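Long-range contact in listeriolysin O (Listeria monocytogenes, PDB 4CDB), which binds cholesterol-containing host membranes, changes conformation and assembles into oligomeric pores that lyse the cell: residues Gly261-Ser274 with Ile299-Gly312. Numbering follows the deposited sequence.
Sequences GRQVYLKLSTNSHS and IIKNSSFKAVIYGG. With NA (sodium ion), chain N; NA (sodium ion), chain T.
Two antiparallel strands of the pore-forming domain, 262-270 and 303-310, pair through Q263, Y265, K267 and S269 with Y310, V308, K306 and S304, each a doubly hydrogen-bonded couple. The bond from Y310 N to Q263 O, 2.8 Å, is nearly straight (174° at the hydrogen), whereas K306 N reaches K267 O from above the carbonyl plane. With CG anti to the carbonyl carbon in both Y265 and Y310 (chi1 -76° and -54°), the two rings rise from the same face; Y265 CD2 lies 3.8 Å from Y310 CE2, and Y265 CE2 sits at the edge of the Y310 ring. Each hydroxyl binds its own sodium ion together with a water, Y265 OH at 2.5 Å, where Q78 and F183 complete the protein ligands. In the cholesterol-dependent cytolysin fold these are neighbours in the central antiparallel sheet, and the chain joining them, helical here in 277-286 and 294-301, probably becomes membrane-spanning β-strands in the pore. Along its middle the other face is apolar: L266 CD2 sits 3.6 Å from A307 CB, and F305 CB meets L268 CD1 while its ring leads away to I321 and L328. Beside the helical segment, T270 OG1 donates to N302 O (3.1 Å) and accepts S272 N in an ST turn.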
ATOM      1  N   GLY A 261     -14.633   7.187  12.987  1.00 29.87           N
ATOM      2  CA  GLY A 261     -14.501   5.756  13.180  1.00 30.86           C
ATOM      3  C   GLY A 261     -13.134   5.278  13.626  1.00 36.29           C
ATOM      4  O   GLY A 261     -12.440   5.941  14.398  1.00 35.94           O
ATOM      5  N   ARG A 262     -12.752   4.111  13.123  1.00 31.26           N
ATOM      6  CA  ARG A 262     -11.538   3.434  13.553  1.00 33.82           C
ATOM      7  C   ARG A 262     -10.650   3.179  12.343  1.00 30.69           C
ATOM      8  O   ARG A 262     -11.138   2.766  11.290  1.00 33.51           O
ATOM      9  CB  ARG A 262     -11.915   2.113  14.228  1.00 42.27           C
ATOM     10  CG  ARG A 262     -10.755   1.234  14.660  1.00 48.86           C
ATOM     11  CD  ARG A 262     -11.280  -0.028  15.332  1.00 50.30           C
ATOM     12  NE  ARG A 262     -10.210  -0.906  15.794  1.00 52.11           N
ATOM     13  CZ  ARG A 262      -9.732  -1.931  15.098  1.00 56.42           C
ATOM     14  NH1 ARG A 262     -10.233  -2.212  13.902  1.00 57.07           N
ATOM     15  NH2 ARG A 262      -8.757  -2.678  15.596  1.00 57.11           N
ATOM     16  N   GLN A 263      -9.354   3.437  12.479  1.00 32.50           N
ATOM     17  CA  GLN A 263      -8.434   3.228  11.366  1.00 31.61           C
ATOM     18  C   GLN A 263      -7.235   2.378  11.761  1.00 32.62           C
ATOM     19  O   GLN A 263      -6.613   2.604  12.801  1.00 34.76           O
ATOM     20  CB  GLN A 263      -7.959   4.564  10.787  1.00 30.32           C
ATOM     21  CG  GLN A 263      -7.091   4.415   9.539  1.00 40.91           C
ATOM     22  CD  GLN A 263      -6.767   5.741   8.879  1.00 48.31           C
ATOM     23  OE1 GLN A 263      -6.452   5.794   7.691  1.00 52.66           O
ATOM     24  NE2 GLN A 263      -6.834   6.820   9.651  1.00 47.95           N
ATOM     25  N   VAL A 264      -6.917   1.399  10.921  1.00 30.56           N
ATOM     26  CA  VAL A 264      -5.771   0.530  11.143  1.00 35.27           C
ATOM     27  C   VAL A 264      -4.781   0.671   9.994  1.00 32.19           C
ATOM     28  O   VAL A 264      -5.129   0.432   8.838  1.00 31.91           O
ATOM     29  CB  VAL A 264      -6.200  -0.946  11.247  1.00 36.57           C
ATOM     30  CG1 VAL A 264      -4.994  -1.830  11.501  1.00 40.52           C
ATOM     31  CG2 VAL A 264      -7.231  -1.121  12.348  1.00 35.95           C
ATOM     32  N   TYR A 265      -3.556   1.081  10.310  1.00 30.76           N
ATOM     33  CA  TYR A 265      -2.485   1.108   9.322  1.00 35.43           C
ATOM     34  C   TYR A 265      -1.627  -0.141   9.483  1.00 40.97           C
ATOM     35  O   TYR A 265      -1.284  -0.522  10.603  1.00 41.26           O
ATOM     36  CB  TYR A 265      -1.623   2.362   9.475  1.00 36.87           C
ATOM     37  CG  TYR A 265      -2.263   3.627   8.948  1.00 38.14           C
ATOM     38  CD1 TYR A 265      -2.204   3.949   7.598  1.00 37.65           C
ATOM     39  CD2 TYR A 265      -2.912   4.508   9.803  1.00 43.56           C
ATOM     40  CE1 TYR A 265      -2.784   5.110   7.112  1.00 38.86           C
ATOM     41  CE2 TYR A 265      -3.493   5.670   9.328  1.00 46.49           C
ATOM     42  CZ  TYR A 265      -3.427   5.966   7.984  1.00 46.66           C
ATOM     43  OH  TYR A 265      -4.007   7.122   7.515  1.00 51.28           O
ATOM     44  N   LEU A 266      -1.282  -0.774   8.366  1.00 39.60           N
ATOM     45  CA  LEU A 266      -0.527  -2.023   8.401  1.00 45.87           C
ATOM     46  C   LEU A 266       0.771  -1.943   7.612  1.00 45.82           C
ATOM     47  O   LEU A 266       0.830  -1.319   6.551  1.00 46.08           O
ATOM     48  CB  LEU A 266      -1.374  -3.177   7.862  1.00 43.85           C
ATOM     49  CG  LEU A 266      -2.584  -3.591   8.697  1.00 49.63           C
ATOM     50  CD1 LEU A 266      -3.349  -4.702   8.003  1.00 52.26           C
ATOM     51  CD2 LEU A 266      -2.143  -4.025  10.082  1.00 52.26           C
ATOM     52  N   LYS A 267       1.809  -2.581   8.144  1.00 48.02           N
ATOM     53  CA  LYS A 267       3.078  -2.721   7.446  1.00 51.83           C
ATOM     54  C   LYS A 267       3.433  -4.201   7.348  1.00 51.63           C
ATOM     55  O   LYS A 267       3.975  -4.782   8.289  1.00 56.42           O
ATOM     56  CB  LYS A 267       4.182  -1.958   8.180  1.00 52.01           C
ATOM     57  CG  LYS A 267       5.570  -2.086   7.569  1.00 50.99           C
ATOM     58  CD  LYS A 267       6.576  -2.477   8.638  1.00 55.00           C
ATOM     59  CE  LYS A 267       7.968  -1.964   8.319  1.00 55.60           C
ATOM     60  NZ  LYS A 267       8.909  -2.232   9.441  1.00 56.53           N
ATOM     61  N   LEU A 268       3.104  -4.812   6.215  1.00 50.06           N
ATOM     62  CA  LEU A 268       3.432  -6.213   5.971  1.00 48.31           C
ATOM     63  C   LEU A 268       4.827  -6.300   5.362  1.00 52.59           C
ATOM     64  O   LEU A 268       5.160  -5.526   4.467  1.00 56.47           O
ATOM     65  CB  LEU A 268       2.404  -6.849   5.032  1.00 44.34           C
ATOM     66  CG  LEU A 268       1.155  -7.506   5.633  1.00 45.79           C
ATOM     67  CD1 LEU A 268       0.540  -6.668   6.745  1.00 46.78           C
ATOM     68  CD2 LEU A 268       0.129  -7.763   4.541  1.00 46.70           C
ATOM     69  N   SER A 269       5.641  -7.233   5.849  1.00 49.30           N
ATOM     70  CA  SER A 269       7.022  -7.345   5.388  1.00 52.90           C
ATOM     71  C   SER A 269       7.529  -8.785   5.369  1.00 58.32           C
ATOM     72  O   SER A 269       7.102  -9.617   6.172  1.00 56.36           O
ATOM     73  CB  SER A 269       7.944  -6.482   6.253  1.00 57.09           C
ATOM     74  OG  SER A 269       7.885  -6.874   7.612  1.00 64.84           O
ATOM     75  N   THR A 270       8.446  -9.067   4.447  1.00 59.35           N
ATOM     76  CA  THR A 270       9.050 -10.390   4.337  1.00 57.90           C
ATOM     77  C   THR A 270      10.395 -10.318   3.622  1.00 61.19           C
ATOM     78  O   THR A 270      10.657  -9.380   2.869  1.00 57.69           O
ATOM     79  CB  THR A 270       8.136 -11.370   3.580  1.00 56.65           C
ATOM     80  OG1 THR A 270       8.721 -12.677   3.593  1.00 63.28           O
ATOM     81  CG2 THR A 270       7.945 -10.918   2.138  1.00 50.01           C
ATOM     82  N   ASN A 271      11.241 -11.316   3.858  1.00 64.66           N
ATOM     83  CA  ASN A 271      12.542 -11.389   3.201  1.00 65.84           C
ATOM     84  C   ASN A 271      12.480 -12.205   1.914  1.00 60.09           C
ATOM     85  O   ASN A 271      13.477 -12.348   1.205  1.00 59.44           O
ATOM     86  CB  ASN A 271      13.588 -11.979   4.148  1.00 74.21           C
ATOM     87  CG  ASN A 271      13.130 -13.274   4.792  1.00 82.44           C
ATOM     88  OD1 ASN A 271      12.146 -13.881   4.367  1.00 85.17           O
ATOM     89  ND2 ASN A 271      13.844 -13.705   5.824  1.00 86.01           N
ATOM     90  N   SER A 272      11.299 -12.739   1.623  1.00 53.92           N
ATOM     91  CA  SER A 272      11.087 -13.548   0.431  1.00 52.46           C
ATOM     92  C   SER A 272      11.302 -12.762  -0.860  1.00 59.06           C
ATOM     93  O   SER A 272      10.948 -11.586  -0.955  1.00 59.63           O
ATOM     94  CB  SER A 272       9.680 -14.145   0.443  1.00 50.93           C
ATOM     95  OG  SER A 272       9.383 -14.757  -0.800  1.00 51.43           O
ATOM     96  N   HIS A 273      11.883 -13.423  -1.855  1.00 60.59           N
ATOM     97  CA  HIS A 273      12.118 -12.803  -3.150  1.00 60.29           C
ATOM     98  C   HIS A 273      11.050 -13.237  -4.147  1.00 60.51           C
ATOM     99  O   HIS A 273      11.128 -12.911  -5.331  1.00 67.75           O
ATOM    100  CB  HIS A 273      13.505 -13.172  -3.679  1.00 62.10           C
ATOM    101  CG  HIS A 273      14.624 -12.799  -2.758  1.00 63.23           C
ATOM    102  ND1 HIS A 273      15.363 -11.648  -2.911  1.00 64.08           N
ATOM    103  CD2 HIS A 273      15.137 -13.433  -1.674  1.00 66.94           C
ATOM    104  CE1 HIS A 273      16.281 -11.583  -1.961  1.00 67.11           C
ATOM    105  NE2 HIS A 273      16.162 -12.656  -1.199  1.00 69.87           N
ATOM    106  N   SER A 274      10.054 -13.971  -3.661  1.00 58.06           N
ATOM    107  CA  SER A 274       9.003 -14.511  -4.519  1.00 61.77           C
ATOM    108  C   SER A 274       8.165 -13.429  -5.200  1.00 67.54           C
ATOM    109  O   SER A 274       8.063 -12.303  -4.712  1.00 71.37           O
ATOM    110  CB  SER A 274       8.094 -15.447  -3.724  1.00 64.03           C
ATOM    111  OG  SER A 274       7.024 -15.915  -4.526  1.00 65.47           O
ATOM    112  N   ILE A 299       5.395 -18.146   2.354  1.00 66.66           N
ATOM    113  CA  ILE A 299       5.622 -16.708   2.441  1.00 61.44           C
ATOM    114  C   ILE A 299       5.000 -16.150   3.718  1.00 57.68           C
ATOM    115  O   ILE A 299       5.647 -15.414   4.463  1.00 55.38           O
ATOM    116  CB  ILE A 299       5.056 -15.967   1.210  1.00 58.59           C
ATOM    117  CG1 ILE A 299       5.809 -16.384  -0.055  1.00 56.81           C
ATOM    118  CG2 ILE A 299       5.143 -14.458   1.401  1.00 58.19           C
ATOM    119  CD1 ILE A 299       5.350 -15.664  -1.306  1.00 55.64           C
ATOM    120  N   ILE A 300       3.749 -16.527   3.972  1.00 59.35           N
ATOM    121  CA  ILE A 300       3.018 -16.085   5.158  1.00 63.06           C
ATOM    122  C   ILE A 300       3.708 -16.514   6.452  1.00 65.97           C
ATOM    123  O   ILE A 300       3.806 -15.733   7.400  1.00 66.81           O
ATOM    124  CB  ILE A 300       1.556 -16.589   5.137  1.00 65.13           C
ATOM    125  CG1 ILE A 300       0.796 -15.931   3.986  1.00 63.39           C
ATOM    126  CG2 ILE A 300       0.855 -16.306   6.461  1.00 66.49           C
ATOM    127  CD1 ILE A 300      -0.661 -16.315   3.907  1.00 64.77           C
ATOM    128  N   LYS A 301       4.197 -17.751   6.476  1.00 69.78           N
ATOM    129  CA  LYS A 301       4.925 -18.278   7.628  1.00 74.94           C
ATOM    130  C   LYS A 301       6.164 -17.440   7.942  1.00 73.11           C
ATOM    131  O   LYS A 301       6.533 -17.269   9.105  1.00 70.59           O
ATOM    132  CB  LYS A 301       5.328 -19.734   7.376  1.00 80.69           C
ATOM    133  CG  LYS A 301       6.129 -20.369   8.502  1.00 85.59           C
ATOM    134  CD  LYS A 301       5.308 -20.465   9.780  1.00 90.08           C
ATOM    135  CE  LYS A 301       6.136 -21.011  10.933  1.00 93.13           C
ATOM    136  NZ  LYS A 301       7.240 -20.086  11.314  1.00 93.80           N
ATOM    137  N   ASN A 302       6.795 -16.913   6.898  1.00 75.20           N
ATOM    138  CA  ASN A 302       8.012 -16.124   7.053  1.00 76.10           C
ATOM    139  C   ASN A 302       7.775 -14.628   6.843  1.00 71.77           C
ATOM    140  O   ASN A 302       8.686 -13.890   6.469  1.00 71.48           O
ATOM    141  CB  ASN A 302       9.101 -16.633   6.104  1.00 76.88           C
ATOM    142  CG  ASN A 302       9.278 -18.142   6.174  1.00 81.66           C
ATOM    143  OD1 ASN A 302      10.006 -18.657   7.025  1.00 81.92           O
ATOM    144  ND2 ASN A 302       8.611 -18.858   5.276  1.00 82.52           N
ATOM    145  N   SER A 303       6.547 -14.184   7.087  1.00 68.40           N
ATOM    146  CA  SER A 303       6.210 -12.769   6.976  1.00 64.76           C
ATOM    147  C   SER A 303       5.704 -12.232   8.309  1.00 64.53           C
ATOM    148  O   SER A 303       5.052 -12.951   9.067  1.00 59.67           O
ATOM    149  CB  SER A 303       5.149 -12.548   5.896  1.00 60.22           C
ATOM    150  OG  SER A 303       5.585 -13.029   4.638  1.00 58.38           O
ATOM    151  N   SER A 304       6.002 -10.966   8.589  1.00 65.97           N
ATOM    152  CA  SER A 304       5.555 -10.320   9.819  1.00 69.01           C
ATOM    153  C   SER A 304       4.638  -9.134   9.526  1.00 67.30           C
ATOM    154  O   SER A 304       4.493  -8.721   8.376  1.00 67.10           O
ATOM    155  CB  SER A 304       6.760  -9.861  10.639  1.00 73.45           C
ATOM    156  OG  SER A 304       7.534  -8.923   9.914  1.00 75.41           O
ATOM    157  N   PHE A 305       4.018  -8.587  10.568  1.00 64.37           N
ATOM    158  CA  PHE A 305       3.180  -7.404  10.401  1.00 62.62           C
ATOM    159  C   PHE A 305       3.364  -6.425  11.552  1.00 59.22           C
ATOM    160  O   PHE A 305       3.670  -6.821  12.679  1.00 60.10           O
ATOM    161  CB  PHE A 305       1.699  -7.783  10.256  1.00 65.10           C
ATOM    162  CG  PHE A 305       1.028  -8.152  11.554  1.00 69.40           C
ATOM    163  CD1 PHE A 305       1.039  -9.461  12.004  1.00 72.55           C
ATOM    164  CD2 PHE A 305       0.374  -7.193  12.316  1.00 69.81           C
ATOM    165  CE1 PHE A 305       0.424  -9.806  13.193  1.00 74.95           C
ATOM    166  CE2 PHE A 305      -0.239  -7.532  13.508  1.00 73.57           C
ATOM    167  CZ  PHE A 305      -0.216  -8.841  13.945  1.00 75.84           C
ATOM    168  N   LYS A 306       3.180  -5.143  11.255  1.00 53.84           N
ATOM    169  CA  LYS A 306       3.155  -4.109  12.280  1.00 54.61           C
ATOM    170  C   LYS A 306       1.902  -3.255  12.106  1.00 52.54           C
ATOM    171  O   LYS A 306       1.593  -2.802  11.001  1.00 49.39           O
ATOM    172  CB  LYS A 306       4.414  -3.247  12.216  1.00 54.90           C
ATOM    173  CG  LYS A 306       4.578  -2.307  13.399  1.00 57.48           C
ATOM    174  CD  LYS A 306       5.940  -1.635  13.379  1.00 61.23           C
ATOM    175  CE  LYS A 306       6.221  -0.923  14.693  1.00 66.60           C
ATOM    176  NZ  LYS A 306       7.516  -0.187  14.656  1.00 68.37           N
ATOM    177  N   ALA A 307       1.175  -3.043  13.196  1.00 52.45           N
ATOM    178  CA  ALA A 307      -0.116  -2.372  13.119  1.00 53.99           C
ATOM    179  C   ALA A 307      -0.182  -1.130  13.995  1.00 52.96           C
ATOM    180  O   ALA A 307       0.189  -1.166  15.167  1.00 53.30           O
ATOM    181  CB  ALA A 307      -1.232  -3.337  13.489  1.00 56.21           C
ATOM    182  N   VAL A 308      -0.657  -0.034  13.409  1.00 48.13           N
ATOM    183  CA  VAL A 308      -0.946   1.186  14.153  1.00 43.49           C
ATOM    184  C   VAL A 308      -2.452   1.430  14.114  1.00 43.05           C
ATOM    185  O   VAL A 308      -3.040   1.541  13.037  1.00 40.74           O
ATOM    186  CB  VAL A 308      -0.214   2.396  13.553  1.00 44.30           C
ATOM    187  CG1 VAL A 308      -0.515   3.654  14.352  1.00 45.76           C
ATOM    188  CG2 VAL A 308       1.282   2.137  13.512  1.00 43.73           C
ATOM    189  N   ILE A 309      -3.074   1.508  15.286  1.00 46.45           N
ATOM    190  CA  ILE A 309      -4.528   1.583  15.375  1.00 45.61           C
ATOM    191  C   ILE A 309      -5.005   2.884  16.022  1.00 45.76           C
ATOM    192  O   ILE A 309      -4.593   3.217  17.135  1.00 49.08           O
ATOM    193  CB  ILE A 309      -5.090   0.389  16.180  1.00 49.53           C
ATOM    194  CG1 ILE A 309      -4.474  -0.923  15.691  1.00 46.46           C
ATOM    195  CG2 ILE A 309      -6.608   0.343  16.096  1.00 49.18           C
ATOM    196  CD1 ILE A 309      -4.906  -2.137  16.490  1.00 47.82           C
ATOM    197  N   TYR A 310      -5.872   3.613  15.321  1.00 39.18           N
ATOM    198  CA  TYR A 310      -6.473   4.833  15.860  1.00 38.00           C
ATOM    199  C   TYR A 310      -7.983   4.666  16.021  1.00 41.77           C
ATOM    200  O   TYR A 310      -8.634   4.040  15.184  1.00 40.47           O
ATOM    201  CB  TYR A 310      -6.199   6.031  14.946  1.00 37.98           C
ATOM    202  CG  TYR A 310      -4.742   6.259  14.619  1.00 42.48           C
ATOM    203  CD1 TYR A 310      -3.808   6.477  15.623  1.00 42.01           C
ATOM    204  CD2 TYR A 310      -4.304   6.284  13.302  1.00 43.13           C
ATOM    205  CE1 TYR A 310      -2.476   6.697  15.326  1.00 42.39           C
ATOM    206  CE2 TYR A 310      -2.975   6.503  12.993  1.00 48.70           C
ATOM    207  CZ  TYR A 310      -2.066   6.710  14.008  1.00 47.42           C
ATOM    208  OH  TYR A 310      -0.743   6.927  13.704  1.00 51.01           O
ATOM    209  N   GLY A 311      -8.536   5.235  17.090  1.00 44.57           N
ATOM    210  CA  GLY A 311      -9.971   5.204  17.323  1.00 46.30           C
ATOM    211  C   GLY A 311     -10.528   3.817  17.590  1.00 54.57           C
ATOM    212  O   GLY A 311     -11.717   3.564  17.378  1.00 54.61           O
ATOM    213  N   GLY A 312      -9.669   2.916  18.055  1.00 57.91           N
ATOM    214  CA  GLY A 312     -10.081   1.557  18.351  1.00 66.53           C
ATOM    215  C   GLY A 312     -10.421   1.358  19.815  1.00 76.33           C
ATOM    216  O   GLY A 312     -10.861   0.282  20.218  1.00 81.11           O
TER
HETATM  217 NA    NA N1539      -3.778   7.621   5.070  1.00 56.28          NA
HETATM  218 NA    NA T1545       0.839   7.644  15.532  1.00 82.75          NA
HETATM  219  O   HOH W   1      -5.587   6.422   3.687  1.00 40.98           O
HETATM  220  O   HOH W   2       3.562   8.015  14.374  1.00 72.42           O